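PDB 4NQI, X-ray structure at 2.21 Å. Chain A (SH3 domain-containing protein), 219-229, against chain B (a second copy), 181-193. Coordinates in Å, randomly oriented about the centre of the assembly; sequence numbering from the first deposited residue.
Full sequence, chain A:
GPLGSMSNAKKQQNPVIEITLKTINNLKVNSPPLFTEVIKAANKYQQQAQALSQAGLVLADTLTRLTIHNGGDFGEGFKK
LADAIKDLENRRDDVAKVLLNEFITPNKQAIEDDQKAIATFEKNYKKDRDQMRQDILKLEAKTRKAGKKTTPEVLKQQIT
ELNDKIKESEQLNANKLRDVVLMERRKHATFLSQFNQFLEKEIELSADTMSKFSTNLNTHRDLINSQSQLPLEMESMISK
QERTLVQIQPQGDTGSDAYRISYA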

# COMPACT_ATOMS: atom_id res chain seq x y z
N THR A 219 16.77 0.91 13.02
CA THR A 219 16.96 2.12 13.82
C THR A 219 16.14 2.06 15.11
O THR A 219 16.61 2.48 16.17
CB THR A 219 16.57 3.40 13.03
OG1 THR A 219 17.29 3.44 11.79
CG2 THR A 219 16.88 4.65 13.85
N HIS A 220 14.92 1.55 15.00
CA HIS A 220 14.02 1.46 16.15
C HIS A 220 14.51 0.43 17.18
O HIS A 220 14.39 0.65 18.38
CB HIS A 220 12.60 1.13 15.71
CG HIS A 220 11.99 2.16 14.81
ND1 HIS A 220 10.77 1.98 14.19
CD2 HIS A 220 12.42 3.39 14.44
CE1 HIS A 220 10.48 3.05 13.47
NE2 HIS A 220 11.47 3.92 13.60
N ARG A 221 15.06 -0.68 16.69
CA ARG A 221 15.60 -1.72 17.57
C ARG A 221 16.70 -1.18 18.47
O ARG A 221 16.73 -1.46 19.67
CB ARG A 221 16.14 -2.89 16.73
CG ARG A 221 16.72 -4.02 17.56
CD ARG A 221 17.80 -4.79 16.80
NE ARG A 221 18.97 -3.95 16.52
CZ ARG A 221 19.48 -3.76 15.31
NH1 ARG A 221 18.93 -4.34 14.25
NH2 ARG A 221 20.54 -2.98 15.15
N ASP A 222 17.61 -0.40 17.88
CA ASP A 222 18.69 0.24 18.63
C ASP A 222 18.14 1.18 19.70
O ASP A 222 18.54 1.12 20.86
CB ASP A 222 19.60 1.04 17.69
CG ASP A 222 20.39 0.15 16.74
OD1 ASP A 222 20.60 -1.04 17.07
OD2 ASP A 222 20.80 0.64 15.67
N LEU A 223 17.21 2.04 19.30
CA LEU A 223 16.59 3.01 20.20
C LEU A 223 15.85 2.34 21.35
O LEU A 223 16.03 2.70 22.51
CB LEU A 223 15.64 3.92 19.42
CG LEU A 223 16.33 4.93 18.50
CD1 LEU A 223 15.36 5.55 17.51
CD2 LEU A 223 16.98 6.01 19.34
N ILE A 224 15.01 1.36 21.01
CA ILE A 224 14.25 0.61 22.00
C ILE A 224 15.18 -0.10 22.99
O ILE A 224 14.94 -0.08 24.20
CB ILE A 224 13.30 -0.41 21.32
CG1 ILE A 224 12.20 0.32 20.54
CG2 ILE A 224 12.67 -1.34 22.35
CD1 ILE A 224 11.36 -0.60 19.66
N ASN A 225 16.24 -0.72 22.47
CA ASN A 225 17.21 -1.41 23.31
C ASN A 225 18.00 -0.49 24.26
O ASN A 225 18.63 -0.97 25.20
CB ASN A 225 18.18 -2.22 22.45
CG ASN A 225 17.60 -3.54 22.00
OD1 ASN A 225 16.68 -4.08 22.62
ND2 ASN A 225 18.14 -4.08 20.91
N SER A 226 17.97 0.81 24.00
CA SER A 226 18.74 1.77 24.80
C SER A 226 17.87 2.75 25.58
O SER A 226 18.35 3.80 26.01
CB SER A 226 19.71 2.55 23.90
OG SER A 226 19.03 3.57 23.19
N GLN A 227 16.59 2.40 25.76
CA GLN A 227 15.66 3.26 26.49
C GLN A 227 16.03 3.40 27.96
O GLN A 227 15.74 4.44 28.58
CB GLN A 227 14.22 2.73 26.34
CG GLN A 227 14.02 1.32 26.87
CD GLN A 227 12.59 0.82 26.70
OE1 GLN A 227 11.65 1.41 27.22
NE2 GLN A 227 12.44 -0.28 25.97
N SER A 228 16.66 2.38 28.53
CA SER A 228 17.06 2.40 29.93
C SER A 228 18.50 2.85 30.12
O SER A 228 19.10 2.64 31.18
CB SER A 228 16.85 1.03 30.57
OG SER A 228 15.50 0.62 30.49
N GLN A 229 19.07 3.47 29.08
CA GLN A 229 20.44 3.97 29.15
C GLN A 229 20.48 5.49 29.10
O GLN A 229 20.05 6.11 28.12
CB GLN A 229 21.29 3.38 28.03
CG GLN A 229 21.48 1.88 28.12
CD GLN A 229 22.14 1.29 26.89
OE1 GLN A 229 22.82 1.99 26.14
NE2 GLN A 229 21.94 -0.01 26.68
N VAL B 181 14.37 11.73 32.57
CA VAL B 181 14.95 11.50 31.25
C VAL B 181 14.64 10.09 30.77
O VAL B 181 14.35 9.86 29.59
CB VAL B 181 16.49 11.75 31.24
CG1 VAL B 181 17.10 11.30 29.92
CG2 VAL B 181 16.79 13.21 31.48
N LEU B 182 14.66 9.14 31.71
CA LEU B 182 14.33 7.75 31.40
C LEU B 182 12.83 7.55 31.21
O LEU B 182 12.41 6.64 30.50
CB LEU B 182 14.89 6.81 32.47
CG LEU B 182 16.41 6.73 32.56
CD1 LEU B 182 16.87 5.56 33.43
CD2 LEU B 182 17.03 6.64 31.17
N MSE B 183 12.02 8.39 31.85
CA MSE B 183 10.58 8.37 31.63
C MSE B 183 10.26 8.77 30.19
O MSE B 183 9.31 8.26 29.59
CB MSE B 183 9.86 9.31 32.60
CG MSE B 183 9.54 8.70 33.95
SE MSE B 183 8.66 9.97 35.14
CE MSE B 183 7.30 10.62 33.91
N GLU B 184 11.06 9.68 29.64
CA GLU B 184 10.85 10.18 28.28
C GLU B 184 11.31 9.17 27.24
O GLU B 184 10.64 8.97 26.22
CB GLU B 184 11.59 11.51 28.09
CG GLU B 184 11.21 12.26 26.82
CD GLU B 184 11.88 13.62 26.74
OE1 GLU B 184 13.12 13.68 26.66
OE2 GLU B 184 11.16 14.64 26.77
N ARG B 185 12.45 8.52 27.50
CA ARG B 185 12.97 7.51 26.58
C ARG B 185 12.06 6.28 26.54
O ARG B 185 11.91 5.64 25.50
CB ARG B 185 14.39 7.09 26.98
CG ARG B 185 15.43 8.20 26.92
CD ARG B 185 16.85 7.67 27.16
NE ARG B 185 17.26 6.71 26.15
CZ ARG B 185 17.81 7.04 24.98
NH1 ARG B 185 18.02 8.32 24.69
NH2 ARG B 185 18.15 6.10 24.11
N ARG B 186 11.46 5.95 27.68
CA ARG B 186 10.55 4.81 27.76
C ARG B 186 9.22 5.11 27.06
O ARG B 186 8.59 4.21 26.52
CB ARG B 186 10.32 4.39 29.21
CG ARG B 186 11.52 3.70 29.85
N LYS B 187 8.82 6.38 27.07
CA LYS B 187 7.63 6.80 26.33
C LYS B 187 7.86 6.69 24.82
O LYS B 187 7.02 6.18 24.08
CB LYS B 187 7.23 8.24 26.68
CG LYS B 187 6.04 8.74 25.86
CD LYS B 187 5.70 10.20 26.14
CE LYS B 187 4.48 10.64 25.32
NZ LYS B 187 3.29 9.79 25.58
N HIS B 188 9.02 7.17 24.37
CA HIS B 188 9.35 7.18 22.95
C HIS B 188 9.57 5.77 22.41
O HIS B 188 9.17 5.45 21.29
CB HIS B 188 10.58 8.05 22.70
CG HIS B 188 10.35 9.51 22.92
ND1 HIS B 188 11.38 10.39 23.18
CD2 HIS B 188 9.21 10.24 22.92
CE1 HIS B 188 10.88 11.61 23.33
NE2 HIS B 188 9.57 11.54 23.17
N ALA B 189 10.23 4.92 23.20
CA ALA B 189 10.49 3.54 22.80
C ALA B 189 9.19 2.74 22.64
O ALA B 189 9.06 1.94 21.71
CB ALA B 189 11.41 2.86 23.81
N THR B 190 8.25 2.96 23.55
CA THR B 190 6.93 2.32 23.47
C THR B 190 6.19 2.79 22.22
O THR B 190 5.50 2.01 21.56
CB THR B 190 6.09 2.63 24.72
OG1 THR B 190 6.67 2.00 25.87
CG2 THR B 190 4.66 2.13 24.55
N PHE B 191 6.34 4.07 21.89
CA PHE B 191 5.73 4.65 20.69
C PHE B 191 6.23 3.93 19.43
O PHE B 191 5.44 3.50 18.60
CB PHE B 191 6.04 6.15 20.60
CG PHE B 191 5.60 6.79 19.31
CD1 PHE B 191 4.28 7.18 19.13
CD2 PHE B 191 6.51 7.02 18.29
CE1 PHE B 191 3.88 7.78 17.95
CE2 PHE B 191 6.11 7.62 17.10
CZ PHE B 191 4.80 8.00 16.93
N LEU B 192 7.55 3.82 19.31
CA LEU B 192 8.16 3.14 18.17
C LEU B 192 7.84 1.64 18.17
O LEU B 192 7.55 1.07 17.12
CB LEU B 192 9.68 3.36 18.17
CG LEU B 192 10.17 4.78 17.86
CD1 LEU B 192 11.69 4.88 17.99
CD2 LEU B 192 9.72 5.19 16.46
N SER B 193 7.89 1.02 19.35
CA SER B 193 7.61 -0.40 19.49
C SER B 193 6.21 -0.76 19.01
O SER B 193 5.98 -1.82 18.43
CB SER B 193 7.79 -0.83 20.94
OG SER B 193 7.62 -2.23 21.09

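The polar centre of this contact is one arginine reading a turn. Arg B185 leaves its helix toward chain A and sets its guanidinium against the carbonyl of Ser A226, which takes two hydrogen bonds: Arg B185 NE to Ser A226 O at 3.1 Å and Arg B185 NH2 to Ser A226 O at 3.0 Å. A single oxygen shared by two donors lies between the ideal lines of both, and the N-H...O angles, 135° and 137°, record that compromise. The same NH2 of Arg B185 also makes a weak hydrogen bond to Ser A226 OG at 2.8 Å, its angle only 120°.

That carbonyl is already engaged. A type I turn runs from Ser A226 to Gln A229, its closing bond from Gln A229 N to Ser A226 O at 3.2 Å, so the oxygen that takes the arginine's two bonds also takes the turn's own. The serine hydroxyl is held as well: Ser A226 OG donates to Leu A223 O at 3.2 Å, so the hydroxyl is donor to one neighbour and weak acceptor from the other. Gln A229 O lies over one face of the guanidinium, 3.5 Å from Arg B185 NE, but the angle is too poor for a hydrogen bond.

The next lesson is in the glutamine. More of Gln A227 is covered by the other stretch than of any other residue in either, yet it makes no hydrogen bond across the contact. Its side chain folds back, with a weak bond from Gln A227 NE2 to Ile A224 O at 3.1 Å, while Gln A227 OE1 packs 3.5 Å from Arg B186 CG and 3.7 Å from Ala B189 CB. Beyond CG, Arg B186 is not modelled. On the backbone side, Gln A227 O sits 3.6 Å from Leu B182 CD2, the methyl that also meets the end of the turn.

The helices themselves run roughly antiparallel, at 147°, with axes 9.1 Å apart at their closest. Ala B189 marks the tightest place in the register: its CA lies 4.8 Å from Ile A224 CA, and its small side chain points toward chain A. Ile A224 leaves its backbone sideways, but its end comes nearer, bringing Ile A224 CG1 to 4.2 Å from Ala B189 CB and Ile A224 CD1 to 3.8 Å from Ser B193 CB.

One helical turn on from the alanine, Leu B192 supplies the apolar anchor. Its CD1 meets Leu A223 CD1 at 3.8 Å, and its CD2 stands over the face of the His A220 ring, 3.7 Å from the centroid and 15° off the normal, a CH-pi contact. The histidine's ND1 is hydrogen-bonded elsewhere in the structure.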